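Alcohol dehydrogenase IV (Corynebacterium glutamicum, PDB 3IV7) probably reduces maleylacetate with a nicotinamide cofactor, as a member of the iron-containing alcohol dehydrogenase family. Local coordinates at residues Ser125-Val130 against Ala229-Ala234; Asp11-Lys16 against Lys146-Thr151. All blocks are in the same frame, centred on the assembly; numbering follows the deposited sequence.

Interaction 1 (Ser125-Val130 against Ala229-Ala234); sequences SEATNV and AAVSFA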
loop_
_atom_site.group_PDB
_atom_site.type_symbol
_atom_site.label_atom_id
_atom_site.label_comp_id
_atom_site.label_asym_id
_atom_site.label_seq_id
_atom_site.Cartn_x
_atom_site.Cartn_y
_atom_site.Cartn_z
ATOM N N SER A 125 -11.798 7.780 -8.145
ATOM C CA SER A 125 -11.962 6.751 -9.154
ATOM C C SER A 125 -10.622 6.348 -9.735
ATOM O O SER A 125 -10.451 5.227 -10.139
ATOM C CB SER A 125 -12.926 7.179 -10.261
ATOM O OG SER A 125 -13.173 6.086 -11.147
ATOM N N GLU A 126 -9.662 7.275 -9.740
ATOM C CA GLU A 126 -8.319 7.023 -10.329
ATOM C C GLU A 126 -7.522 5.924 -9.611
ATOM O O GLU A 126 -6.550 5.400 -10.154
ATOM C CB GLU A 126 -7.495 8.303 -10.357
ATOM C CG GLU A 126 -7.166 8.914 -8.962
ATOM C CD GLU A 126 -8.248 9.755 -8.372
ATOM O OE1 GLU A 126 -9.363 9.767 -8.900
ATOM O OE2 GLU A 126 -7.981 10.407 -7.353
ATOM N N ALA A 127 -7.940 5.590 -8.403
ATOM C CA ALA A 127 -7.287 4.581 -7.625
ATOM C C ALA A 127 -8.093 3.310 -7.477
ATOM O O ALA A 127 -7.750 2.498 -6.682
ATOM C CB ALA A 127 -6.929 5.124 -6.264
ATOM N N THR A 128 -9.161 3.127 -8.255
ATOM C CA THR A 128 -9.913 1.861 -8.200
ATOM C C THR A 128 -9.970 1.184 -9.585
ATOM O O THR A 128 -9.813 1.844 -10.665
ATOM C CB THR A 128 -11.370 2.049 -7.694
ATOM O OG1 THR A 128 -12.194 2.499 -8.765
ATOM C CG2 THR A 128 -11.445 3.058 -6.550
ATOM N N ASN A 129 -10.244 -0.099 -9.538
ATOM C CA ASN A 129 -10.408 -0.923 -10.700
ATOM C C ASN A 129 -11.878 -1.158 -10.954
ATOM O O ASN A 129 -12.251 -2.164 -11.514
ATOM C CB ASN A 129 -9.697 -2.250 -10.506
ATOM C CG ASN A 129 -10.109 -2.965 -9.221
ATOM O OD1 ASN A 129 -10.945 -2.476 -8.451
ATOM N ND2 ASN A 129 -9.438 -4.066 -8.937
ATOM N N VAL A 130 -12.699 -0.201 -10.523
ATOM C CA VAL A 130 -14.151 -0.260 -10.666
ATOM C C VAL A 130 -14.571 0.608 -11.834
ATOM O O VAL A 130 -14.139 1.790 -11.953
ATOM C CB VAL A 130 -14.860 0.251 -9.374
ATOM C CG1 VAL A 130 -16.417 0.362 -9.582
ATOM C CG2 VAL A 130 -14.520 -0.674 -8.187
ATOM N N ALA A 229 -7.795 6.804 0.523
ATOM C CA ALA A 229 -9.172 6.365 0.736
ATOM C C ALA A 229 -9.591 5.370 -0.350
ATOM O O ALA A 229 -10.209 4.349 -0.064
ATOM C CB ALA A 229 -10.106 7.566 0.735
ATOM N N ALA A 230 -9.302 5.734 -1.610
ATOM C CA ALA A 230 -9.711 4.946 -2.765
ATOM C C ALA A 230 -8.925 3.646 -2.894
ATOM O O ALA A 230 -9.505 2.589 -3.204
ATOM C CB ALA A 230 -9.609 5.795 -4.056
ATOM N N VAL A 231 -7.620 3.702 -2.614
ATOM C CA VAL A 231 -6.795 2.499 -2.606
ATOM C C VAL A 231 -7.312 1.492 -1.547
ATOM O O VAL A 231 -7.382 0.281 -1.800
ATOM C CB VAL A 231 -5.312 2.821 -2.347
ATOM C CG1 VAL A 231 -4.505 1.518 -2.125
ATOM C CG2 VAL A 231 -4.689 3.646 -3.585
ATOM N N SER A 232 -7.703 2.010 -0.379
ATOM C CA SER A 232 -8.290 1.189 0.671
ATOM C C SER A 232 -9.605 0.534 0.191
ATOM O O SER A 232 -9.823 -0.666 0.353
ATOM C CB SER A 232 -8.586 2.059 1.897
ATOM O OG SER A 232 -9.205 1.277 2.912
ATOM N N PHE A 233 -10.458 1.357 -0.395
ATOM C CA PHE A 233 -11.756 0.952 -0.895
ATOM C C PHE A 233 -11.662 -0.060 -2.055
ATOM O O PHE A 233 -12.396 -1.013 -2.086
ATOM C CB PHE A 233 -12.515 2.216 -1.328
ATOM C CG PHE A 233 -13.731 1.951 -2.111
ATOM C CD1 PHE A 233 -14.849 1.438 -1.513
ATOM C CD2 PHE A 233 -13.818 2.364 -3.435
ATOM C CE1 PHE A 233 -16.012 1.230 -2.245
ATOM C CE2 PHE A 233 -14.963 2.169 -4.147
ATOM C CZ PHE A 233 -16.060 1.593 -3.544
ATOM N N ALA A 234 -10.715 0.146 -2.958
ATOM C CA ALA A 234 -10.478 -0.802 -4.060
ATOM C C ALA A 234 -10.197 -2.194 -3.496
ATOM O O ALA A 234 -10.646 -3.206 -4.040
ATOM C CB ALA A 234 -9.302 -0.314 -4.942
HETATM O O HOH W 1 -12.345 -3.153 -6.110
#

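Interaction 2 (Asp11-Lys16 against Lys146-Thr151); sequences DTLPQK and KVLPET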
loop_
_atom_site.group_PDB
_atom_site.type_symbol
_atom_site.label_atom_id
_atom_site.label_comp_id
_atom_site.label_asym_id
_atom_site.label_seq_id
_atom_site.Cartn_x
_atom_site.Cartn_y
_atom_site.Cartn_z
ATOM N N ASP A 11 -4.915 -8.046 -2.310
ATOM C CA ASP A 11 -4.362 -7.692 -3.612
ATOM C C ASP A 11 -3.855 -6.268 -3.572
ATOM O O ASP A 11 -4.640 -5.324 -3.459
ATOM C CB ASP A 11 -5.413 -7.802 -4.695
ATOM C CG ASP A 11 -5.839 -9.227 -4.932
ATOM O OD1 ASP A 11 -5.015 -10.031 -5.418
ATOM O OD2 ASP A 11 -6.990 -9.544 -4.629
ATOM N N THR A 12 -2.545 -6.107 -3.669
ATOM C CA THR A 12 -1.978 -4.781 -3.852
ATOM C C THR A 12 -1.928 -4.534 -5.341
ATOM O O THR A 12 -1.317 -5.283 -6.055
ATOM C CB THR A 12 -0.611 -4.678 -3.275
ATOM O OG1 THR A 12 -0.694 -4.879 -1.853
ATOM C CG2 THR A 12 -0.008 -3.297 -3.588
ATOM N N LEU A 13 -2.601 -3.477 -5.791
ATOM C CA LEU A 13 -2.725 -3.177 -7.207
ATOM C C LEU A 13 -1.571 -2.325 -7.691
ATOM O O LEU A 13 -1.145 -1.418 -6.986
ATOM C CB LEU A 13 -4.033 -2.429 -7.472
ATOM C CG LEU A 13 -5.304 -3.166 -7.066
ATOM C CD1 LEU A 13 -6.509 -2.353 -7.456
ATOM C CD2 LEU A 13 -5.370 -4.607 -7.666
ATOM N N PRO A 14 -1.106 -2.574 -8.934
ATOM C CA PRO A 14 0.048 -1.809 -9.444
ATOM C C PRO A 14 -0.340 -0.385 -9.835
ATOM O O PRO A 14 -1.324 -0.182 -10.517
ATOM C CB PRO A 14 0.495 -2.604 -10.669
ATOM C CG PRO A 14 -0.776 -3.350 -11.134
ATOM C CD PRO A 14 -1.600 -3.588 -9.898
ATOM N N GLN A 15 0.402 0.588 -9.350
ATOM C CA GLN A 15 0.154 1.960 -9.705
ATOM C C GLN A 15 1.323 2.863 -9.376
ATOM O O GLN A 15 2.017 2.669 -8.389
ATOM C CB GLN A 15 -1.099 2.478 -8.988
ATOM C CG GLN A 15 -1.778 3.624 -9.721
ATOM C CD GLN A 15 -3.171 3.913 -9.181
ATOM O OE1 GLN A 15 -3.379 3.967 -7.963
ATOM N NE2 GLN A 15 -4.132 4.108 -10.086
ATOM N N LYS A 16 1.548 3.844 -10.241
ATOM C CA LYS A 16 2.477 4.916 -9.975
ATOM C C LYS A 16 1.667 6.169 -9.664
ATOM O O LYS A 16 0.666 6.466 -10.342
ATOM C CB LYS A 16 3.382 5.177 -11.172
ATOM C CG LYS A 16 4.303 6.389 -11.014
ATOM C CD LYS A 16 5.116 6.690 -12.330
ATOM C CE LYS A 16 6.265 5.713 -12.542
ATOM N NZ LYS A 16 7.306 5.801 -11.428
ATOM N N LYS A 146 -7.934 -3.867 -15.924
ATOM C CA LYS A 146 -7.570 -2.994 -17.058
ATOM C C LYS A 146 -8.074 -1.589 -16.896
ATOM O O LYS A 146 -7.570 -0.715 -17.556
ATOM C CB LYS A 146 -8.084 -3.547 -18.402
ATOM C CG LYS A 146 -7.635 -4.944 -18.706
ATOM C CD LYS A 146 -7.796 -5.297 -20.199
ATOM C CE LYS A 146 -9.140 -4.963 -20.730
ATOM N NZ LYS A 146 -10.220 -5.579 -19.932
ATOM N N VAL A 147 -9.077 -1.346 -16.017
ATOM C CA VAL A 147 -9.564 0.003 -15.861
ATOM C C VAL A 147 -8.815 0.821 -14.818
ATOM O O VAL A 147 -8.997 2.014 -14.749
ATOM C CB VAL A 147 -11.077 0.081 -15.642
ATOM C CG1 VAL A 147 -11.767 -0.815 -16.633
ATOM C CG2 VAL A 147 -11.470 -0.264 -14.195
ATOM N N LEU A 148 -7.959 0.189 -14.032
ATOM C CA LEU A 148 -7.163 0.913 -13.051
ATOM C C LEU A 148 -6.123 1.767 -13.795
ATOM O O LEU A 148 -5.337 1.238 -14.548
ATOM C CB LEU A 148 -6.423 -0.065 -12.116
ATOM C CG LEU A 148 -5.501 0.572 -11.069
ATOM C CD1 LEU A 148 -6.334 1.347 -10.028
ATOM C CD2 LEU A 148 -4.605 -0.533 -10.397
ATOM N N PRO A 149 -6.121 3.096 -13.575
ATOM C CA PRO A 149 -5.088 3.850 -14.287
ATOM C C PRO A 149 -3.696 3.406 -13.848
ATOM O O PRO A 149 -3.464 3.150 -12.659
ATOM C CB PRO A 149 -5.360 5.294 -13.873
ATOM C CG PRO A 149 -6.845 5.332 -13.600
ATOM C CD PRO A 149 -7.222 3.960 -13.103
ATOM N N GLU A 150 -2.803 3.269 -14.789
ATOM C CA GLU A 150 -1.448 2.855 -14.480
ATOM C C GLU A 150 -0.675 3.938 -13.759
ATOM O O GLU A 150 0.216 3.649 -12.978
ATOM C CB GLU A 150 -0.714 2.477 -15.733
ATOM C CG GLU A 150 -1.164 1.212 -16.307
ATOM C CD GLU A 150 -0.318 0.764 -17.474
ATOM O OE1 GLU A 150 0.689 1.435 -17.796
ATOM O OE2 GLU A 150 -0.685 -0.248 -18.079
ATOM N N THR A 151 -0.986 5.179 -14.064
ATOM C CA THR A 151 -0.349 6.300 -13.410
ATOM C C THR A 151 -1.363 7.347 -13.000
ATOM O O THR A 151 -2.324 7.654 -13.754
ATOM C CB THR A 151 0.672 6.945 -14.335
ATOM O OG1 THR A 151 1.644 5.965 -14.720
ATOM C CG2 THR A 151 1.349 8.140 -13.654
#

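Interaction 1 (Ser125-Val130 against Ala229-Ala234)
Ala127, Ala234 and Thr128 carry this contact, in which the loop 125-130 lies against one side of the helical segment 229-234. The CB of Ala127 points at the helix and meets Ala230 CB at 3.5 Å, a methyl-to-methyl approach; the CA atoms of Ala127 and Ala230 are 5.4 Å apart. Ala127 CB also touches Val231 CG2, 3.8 Å away, although that valine leaves the helix pointing away from the loop. One helical turn beyond Ala230, the CB of Ala234 is directed at the loop backbone and packs 3.7 Å from Ala127 O and 4.0 Å from Thr128 CA. Small residues at 230 and 234 thus give the helix a low surface on which the loop main chain can lie close.

Thr128 divides its two branches. Its CG2, anti to the carbonyl carbon, sits near the plane of the Phe233 ring and meets the edge at CD2 (4.0 Å). OG1 lies between the backbone N and the carbonyl carbon (chi1 81°), where it accepts from Val130 N at 3.3 Å and closes an ST turn; Lys105 is its stronger polar partner. Farther along, a water donates to both Asn129 OD1 and Ala234 O, a polar bridge beside the methyl contacts.

The loop leads from strand 115-119 of the parallel sheet to strand 130-135, and the helix 216-236 belongs to the all-helical C-terminal part, so the contact spans the two halves of the dehydroquinate synthase-like fold. Around the helix, Ala229 and Phe233 pack on helix 164-181, while Val231 and Ser232 reach helix 189-211; on the loop side, Ser125 and Glu126 rest on helix 98-111, and Val130 lies against strand 138-143.

Interaction 2 (Asp11-Lys16 against Lys146-Thr151)
Leu148 turns its two methyl branches to different parts of segment 11-16. Its CG stands anti to the backbone N (chi1 178°), which carries it toward that segment. Leu148 CD2 meets the CB of Leu13 at 3.5 Å, the two leucine side chains lying at a slant to each other; the same methyl comes within 3.3 Å of Pro14 O. Leu148 CD1 instead touches the amide end of Gln15, 3.5 Å from its NE2.

Gln15 reaches over with an extended chain, and its NE2 donates to Pro149 O at 2.8 Å. The acceptor is tilted 16° from the amide plane, and the nitrogen stands 24° from the plane of the carbonyl. This amide is held by more than one partner: NE2 also bonds to Glu126 O, and OE1 to Tyr227 OH.

Next to it the main chains come together as neighbouring parallel strands of the Rossmann-like sheet in the N-terminal part of the protein. Lys16 N donates to Glu150 O, 3.1 Å away and almost straight, and Lys16 pairs with Thr151 in a parallel bridge. There Thr151 CA makes a CH-O contact with Lys16 O (3.2 Å), and the CB of Lys16 faces Thr151 OG1, whose hydroxyl is engaged by Glu31. The lysine chain runs out extended as far as CD and then bends, its NZ forming a salt bridge with Asp11 of the second subunit, whose strand continues the sheet antiparallel.

How the interactions relate
Interaction 1 lies about 7 Å from the centre of the chain and interaction 2 about 15 Å, near the dimer interface; both are partly buried. The first joins a loop of the N-terminal part to a helix of the C-terminal part, chiefly through methyl groups and a water bridge. The second stays within the N-terminal part, where one main-chain and one side-chain hydrogen bond join strand 7-20 to the lead-in of strand 151-154, in a sheet that runs on into the second subunit. Gln15 ties the two together through Glu126 O, and Leu148 CD1 packs on Thr128 O. Loop 125-130 thus touches helix 216-236 in interaction 1 and side chains of both segments of interaction 2.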